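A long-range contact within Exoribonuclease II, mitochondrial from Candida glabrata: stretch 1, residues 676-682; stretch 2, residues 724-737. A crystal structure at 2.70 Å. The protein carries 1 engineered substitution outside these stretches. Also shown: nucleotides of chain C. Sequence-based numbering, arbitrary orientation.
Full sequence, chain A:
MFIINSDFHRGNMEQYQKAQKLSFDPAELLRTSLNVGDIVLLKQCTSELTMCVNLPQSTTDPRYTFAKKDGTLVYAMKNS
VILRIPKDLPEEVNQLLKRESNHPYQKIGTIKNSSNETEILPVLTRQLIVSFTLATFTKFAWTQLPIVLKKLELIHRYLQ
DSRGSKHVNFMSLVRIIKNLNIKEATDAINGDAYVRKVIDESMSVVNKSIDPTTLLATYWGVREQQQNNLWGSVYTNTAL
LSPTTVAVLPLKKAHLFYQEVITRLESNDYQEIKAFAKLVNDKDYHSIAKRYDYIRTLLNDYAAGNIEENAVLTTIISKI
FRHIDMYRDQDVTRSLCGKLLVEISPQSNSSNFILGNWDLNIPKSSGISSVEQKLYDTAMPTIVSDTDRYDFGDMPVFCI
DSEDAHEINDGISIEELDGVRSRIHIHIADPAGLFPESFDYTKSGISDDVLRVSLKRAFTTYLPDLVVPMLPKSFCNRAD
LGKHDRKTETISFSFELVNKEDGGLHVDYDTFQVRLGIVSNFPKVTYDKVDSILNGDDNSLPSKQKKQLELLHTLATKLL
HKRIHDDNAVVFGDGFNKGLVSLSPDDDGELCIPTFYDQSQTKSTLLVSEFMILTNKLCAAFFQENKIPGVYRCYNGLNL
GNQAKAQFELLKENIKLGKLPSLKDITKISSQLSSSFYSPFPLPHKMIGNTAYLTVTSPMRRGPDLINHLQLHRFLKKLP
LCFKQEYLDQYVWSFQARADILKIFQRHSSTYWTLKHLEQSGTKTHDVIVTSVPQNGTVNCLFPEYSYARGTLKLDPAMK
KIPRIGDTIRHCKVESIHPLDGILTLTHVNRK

Stretch 1 676-682: SFYSPFP
Stretch 2 724-737: KQEYLDQYVWSFQA

A short extended strand packs nearly antiparallel against one side of a helix, in a mixed contact, apolar around Val732 and polar at Gln736, with a hydrogen bond from Tyr678 N to Gln736 OE1. Strand 677-679 and helix 725-737 approach to 8.2 Å between axes, with 169° between their N-to-C directions. The two stretches together bury 424 Å². The register sets Tyr678 CA 6.3 Å from Gln736 CA and Pro680 CA 5.8 Å from Asp729 CA.

Phe677, Tyr678 and Ser679 are extended (phi/psi -145/151, -81/149 and -145/146); Pro680 breaks the run at -85/2, and Phe681 returns to -146/156. Tyr678 (chi1 m, chi2 -69°; its OH bonded elsewhere in the structure) and Pro680 point their CA-to-CB bonds toward the helix, whereas that of Ser679 points away. The helix is regular from Val732 to Ala737, with bonds such as Gln736 N to Val732 O at 2.8 Å.

Gln736 (chi1 t, chi2 p, chi3 79°) bends its amide back to the strand: Tyr678 N donates to Gln736 OE1 at 3.0 Å, with an N-H...O angle of 145°. This satisfies a buried backbone amide, while Gln736 NE2 is bonded elsewhere in the structure. Gln736 OE1 also lies 3.1 Å from Phe677 CB; the Phe677 ring (chi1 p) leads away.

One turn earlier, branched Val732 (chi1 t) fills the space between the two inward residues. Val732 CG1 sits 3.9 Å from Tyr678 CB and Val732 CG2 4.2 Å from Pro680 CB. The Pro680 ring, C-gamma endo, packs against the helix backbone, with Pro680 CG 4.3 Å from Asp729 CA and Pro680 CB 4.5 Å from Leu728 CB. Gln725 (chi1 t, chi2 98°) extends NE2 to 3.3 Å from Pro680 O, near the edge of the Phe681 ring.

Ser679 (chi1 t) donates from OG to Phe681 O at 2.6 Å, linking the strand end to the following loop.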

# COMPACT_ATOMS: atom_id res chain seq x y z
N SER A 676 5.43 -5.65 5.62
CA SER A 676 5.92 -4.64 6.54
C SER A 676 4.81 -3.63 6.80
O SER A 676 3.90 -3.44 5.98
CB SER A 676 7.19 -3.99 6.00
OG SER A 676 6.95 -2.76 5.33
N PHE A 677 4.87 -3.02 7.97
CA PHE A 677 3.82 -2.11 8.40
C PHE A 677 4.43 -0.99 9.20
O PHE A 677 5.46 -1.17 9.85
CB PHE A 677 2.74 -2.84 9.23
CG PHE A 677 3.26 -3.52 10.48
CD1 PHE A 677 3.80 -4.80 10.42
CD2 PHE A 677 3.20 -2.88 11.71
CE1 PHE A 677 4.28 -5.43 11.58
CE2 PHE A 677 3.68 -3.50 12.87
CZ PHE A 677 4.22 -4.77 12.81
N TYR A 678 3.77 0.16 9.16
CA TYR A 678 4.15 1.31 9.96
C TYR A 678 3.62 1.18 11.38
O TYR A 678 2.58 0.56 11.63
CB TYR A 678 3.66 2.61 9.31
CG TYR A 678 4.37 2.91 7.99
CD1 TYR A 678 5.71 3.26 7.97
CD2 TYR A 678 3.72 2.81 6.76
CE1 TYR A 678 6.39 3.52 6.78
CE2 TYR A 678 4.39 3.07 5.56
CZ TYR A 678 5.74 3.43 5.58
OH TYR A 678 6.46 3.71 4.43
N SER A 679 4.36 1.75 12.32
CA SER A 679 4.11 1.61 13.74
C SER A 679 4.49 2.90 14.44
O SER A 679 5.49 3.53 14.08
CB SER A 679 4.95 0.49 14.34
OG SER A 679 5.02 0.62 15.74
N PRO A 680 3.76 3.27 15.49
CA PRO A 680 4.12 4.46 16.25
C PRO A 680 5.17 4.21 17.32
O PRO A 680 5.55 5.16 18.01
CB PRO A 680 2.80 4.85 16.91
CG PRO A 680 1.86 3.67 16.70
CD PRO A 680 2.64 2.56 16.10
N PHE A 681 5.68 3.00 17.44
CA PHE A 681 6.73 2.74 18.40
C PHE A 681 7.66 1.69 17.82
O PHE A 681 7.25 0.89 16.98
CB PHE A 681 6.16 2.28 19.74
CG PHE A 681 5.04 1.34 19.61
CD1 PHE A 681 5.28 0.00 19.32
CD2 PHE A 681 3.72 1.78 19.77
CE1 PHE A 681 4.22 -0.88 19.20
CE2 PHE A 681 2.66 0.90 19.64
CZ PHE A 681 2.91 -0.44 19.36
N PRO A 682 8.91 1.66 18.27
CA PRO A 682 9.91 0.77 17.67
C PRO A 682 9.55 -0.70 17.79
O PRO A 682 9.16 -1.18 18.85
CB PRO A 682 11.17 1.08 18.47
CG PRO A 682 10.66 1.69 19.75
CD PRO A 682 9.49 2.49 19.34
N LYS A 724 2.93 15.03 19.99
CA LYS A 724 2.93 14.10 21.10
C LYS A 724 2.68 12.69 20.55
O LYS A 724 2.26 12.52 19.41
CB LYS A 724 1.89 14.49 22.15
CG LYS A 724 1.96 15.96 22.58
CD LYS A 724 1.27 16.23 23.92
CE LYS A 724 2.20 16.05 25.11
NZ LYS A 724 2.40 14.62 25.46
N GLN A 725 2.97 11.67 21.37
CA GLN A 725 2.86 10.28 20.90
C GLN A 725 1.43 9.91 20.49
O GLN A 725 1.23 9.01 19.67
CB GLN A 725 3.33 9.32 21.99
CG GLN A 725 3.19 7.85 21.61
CD GLN A 725 4.48 7.26 21.09
OE1 GLN A 725 5.43 7.98 20.79
NE2 GLN A 725 4.52 5.94 21.00
N GLU A 726 0.43 10.53 21.12
CA GLU A 726 -0.97 10.22 20.83
C GLU A 726 -1.37 10.65 19.44
O GLU A 726 -1.94 9.85 18.68
CB GLU A 726 -1.85 10.88 21.88
CG GLU A 726 -1.13 11.04 23.21
CD GLU A 726 -0.45 9.76 23.73
OE1 GLU A 726 -0.46 8.70 23.06
OE2 GLU A 726 0.14 9.84 24.82
N TYR A 727 -1.07 11.89 19.07
CA TYR A 727 -1.37 12.31 17.71
C TYR A 727 -0.75 11.36 16.69
O TYR A 727 -1.23 11.28 15.55
CB TYR A 727 -0.87 13.74 17.48
N LEU A 728 0.26 10.59 17.10
CA LEU A 728 0.97 9.72 16.17
C LEU A 728 0.10 8.53 15.75
O LEU A 728 -0.05 8.26 14.55
CB LEU A 728 2.28 9.27 16.82
CG LEU A 728 3.51 9.27 15.91
CD1 LEU A 728 3.63 10.64 15.21
CD2 LEU A 728 4.75 8.93 16.72
N ASP A 729 -0.51 7.84 16.72
CA ASP A 729 -1.27 6.63 16.38
C ASP A 729 -2.34 6.93 15.34
O ASP A 729 -2.58 6.14 14.42
CB ASP A 729 -1.90 6.03 17.64
N GLN A 730 -2.97 8.10 15.44
CA GLN A 730 -3.98 8.49 14.47
C GLN A 730 -3.40 8.60 13.07
O GLN A 730 -4.01 8.17 12.09
CB GLN A 730 -4.59 9.82 14.91
CG GLN A 730 -5.13 10.66 13.77
CD GLN A 730 -5.40 12.11 14.16
OE1 GLN A 730 -5.34 12.47 15.34
NE2 GLN A 730 -5.71 12.94 13.16
N TYR A 731 -2.20 9.17 12.95
CA TYR A 731 -1.62 9.35 11.62
C TYR A 731 -1.11 8.03 11.06
O TYR A 731 -1.31 7.74 9.88
CB TYR A 731 -0.50 10.35 11.67
CG TYR A 731 -0.96 11.77 11.60
CD1 TYR A 731 -1.21 12.36 10.37
CD2 TYR A 731 -1.15 12.53 12.74
CE1 TYR A 731 -1.63 13.68 10.28
CE2 TYR A 731 -1.57 13.84 12.67
CZ TYR A 731 -1.81 14.42 11.44
OH TYR A 731 -2.23 15.72 11.36
N VAL A 732 -0.48 7.22 11.89
CA VAL A 732 0.01 5.94 11.41
C VAL A 732 -1.13 5.12 10.84
O VAL A 732 -0.98 4.42 9.84
CB VAL A 732 0.72 5.18 12.54
CG1 VAL A 732 1.14 3.82 12.06
CG2 VAL A 732 1.93 5.96 12.99
N TRP A 733 -2.29 5.21 11.47
CA TRP A 733 -3.44 4.55 10.88
C TRP A 733 -3.77 5.18 9.54
O TRP A 733 -3.99 4.46 8.56
CB TRP A 733 -4.62 4.61 11.81
CG TRP A 733 -4.47 3.64 12.88
CD1 TRP A 733 -3.98 3.86 14.13
CD2 TRP A 733 -4.77 2.24 12.80
NE1 TRP A 733 -3.98 2.69 14.85
CE2 TRP A 733 -4.46 1.68 14.06
CE3 TRP A 733 -5.30 1.42 11.81
CZ2 TRP A 733 -4.65 0.32 14.34
CZ3 TRP A 733 -5.48 0.07 12.08
CH2 TRP A 733 -5.16 -0.46 13.34
N SER A 734 -3.77 6.51 9.47
CA SER A 734 -4.08 7.16 8.21
C SER A 734 -3.09 6.73 7.13
O SER A 734 -3.48 6.45 5.99
CB SER A 734 -4.03 8.68 8.38
OG SER A 734 -4.61 9.08 9.61
N PHE A 735 -1.82 6.62 7.50
CA PHE A 735 -0.78 6.28 6.54
C PHE A 735 -0.88 4.84 6.09
O PHE A 735 -0.78 4.54 4.90
CB PHE A 735 0.59 6.48 7.17
CG PHE A 735 0.92 7.90 7.43
CD1 PHE A 735 0.17 8.93 6.89
CD2 PHE A 735 2.04 8.22 8.19
CE1 PHE A 735 0.50 10.25 7.12
CE2 PHE A 735 2.39 9.54 8.42
CZ PHE A 735 1.62 10.55 7.89
N GLN A 736 -1.00 3.93 7.05
CA GLN A 736 -1.08 2.53 6.68
C GLN A 736 -2.27 2.29 5.76
O GLN A 736 -2.15 1.55 4.78
CB GLN A 736 -1.19 1.67 7.92
CG GLN A 736 -1.18 0.24 7.58
CD GLN A 736 0.20 -0.25 7.22
OE1 GLN A 736 0.99 -0.50 8.11
NE2 GLN A 736 0.47 -0.44 5.93
N ALA A 737 -3.40 2.93 6.04
CA ALA A 737 -4.53 2.88 5.13
C ALA A 737 -4.11 3.24 3.72
O ALA A 737 -4.22 2.43 2.79
CB ALA A 737 -5.63 3.81 5.62
P A C 3 9.90 -3.75 3.20
OP1 A C 3 9.73 -2.88 4.39
OP2 A C 3 8.96 -3.63 2.08
O5' A C 3 11.36 -3.56 2.57
C5' A C 3 12.51 -3.61 3.39
C4' A C 3 13.77 -3.32 2.61
O4' A C 3 14.04 -4.41 1.69
C3' A C 3 13.74 -2.07 1.73
O3' A C 3 14.01 -0.89 2.46
C2' A C 3 14.77 -2.39 0.66
O2' A C 3 16.09 -2.21 1.13
C1' A C 3 14.54 -3.89 0.48
N9 A C 3 13.48 -4.07 -0.51
C8 A C 3 12.14 -4.15 -0.30
N7 A C 3 11.46 -4.27 -1.40
C5 A C 3 12.45 -4.24 -2.36
C6 A C 3 12.38 -4.32 -3.73
N6 A C 3 11.23 -4.46 -4.38
N1 A C 3 13.56 -4.26 -4.40
C2 A C 3 14.71 -4.12 -3.71
N3 A C 3 14.90 -4.03 -2.40
C4 A C 3 13.70 -4.10 -1.82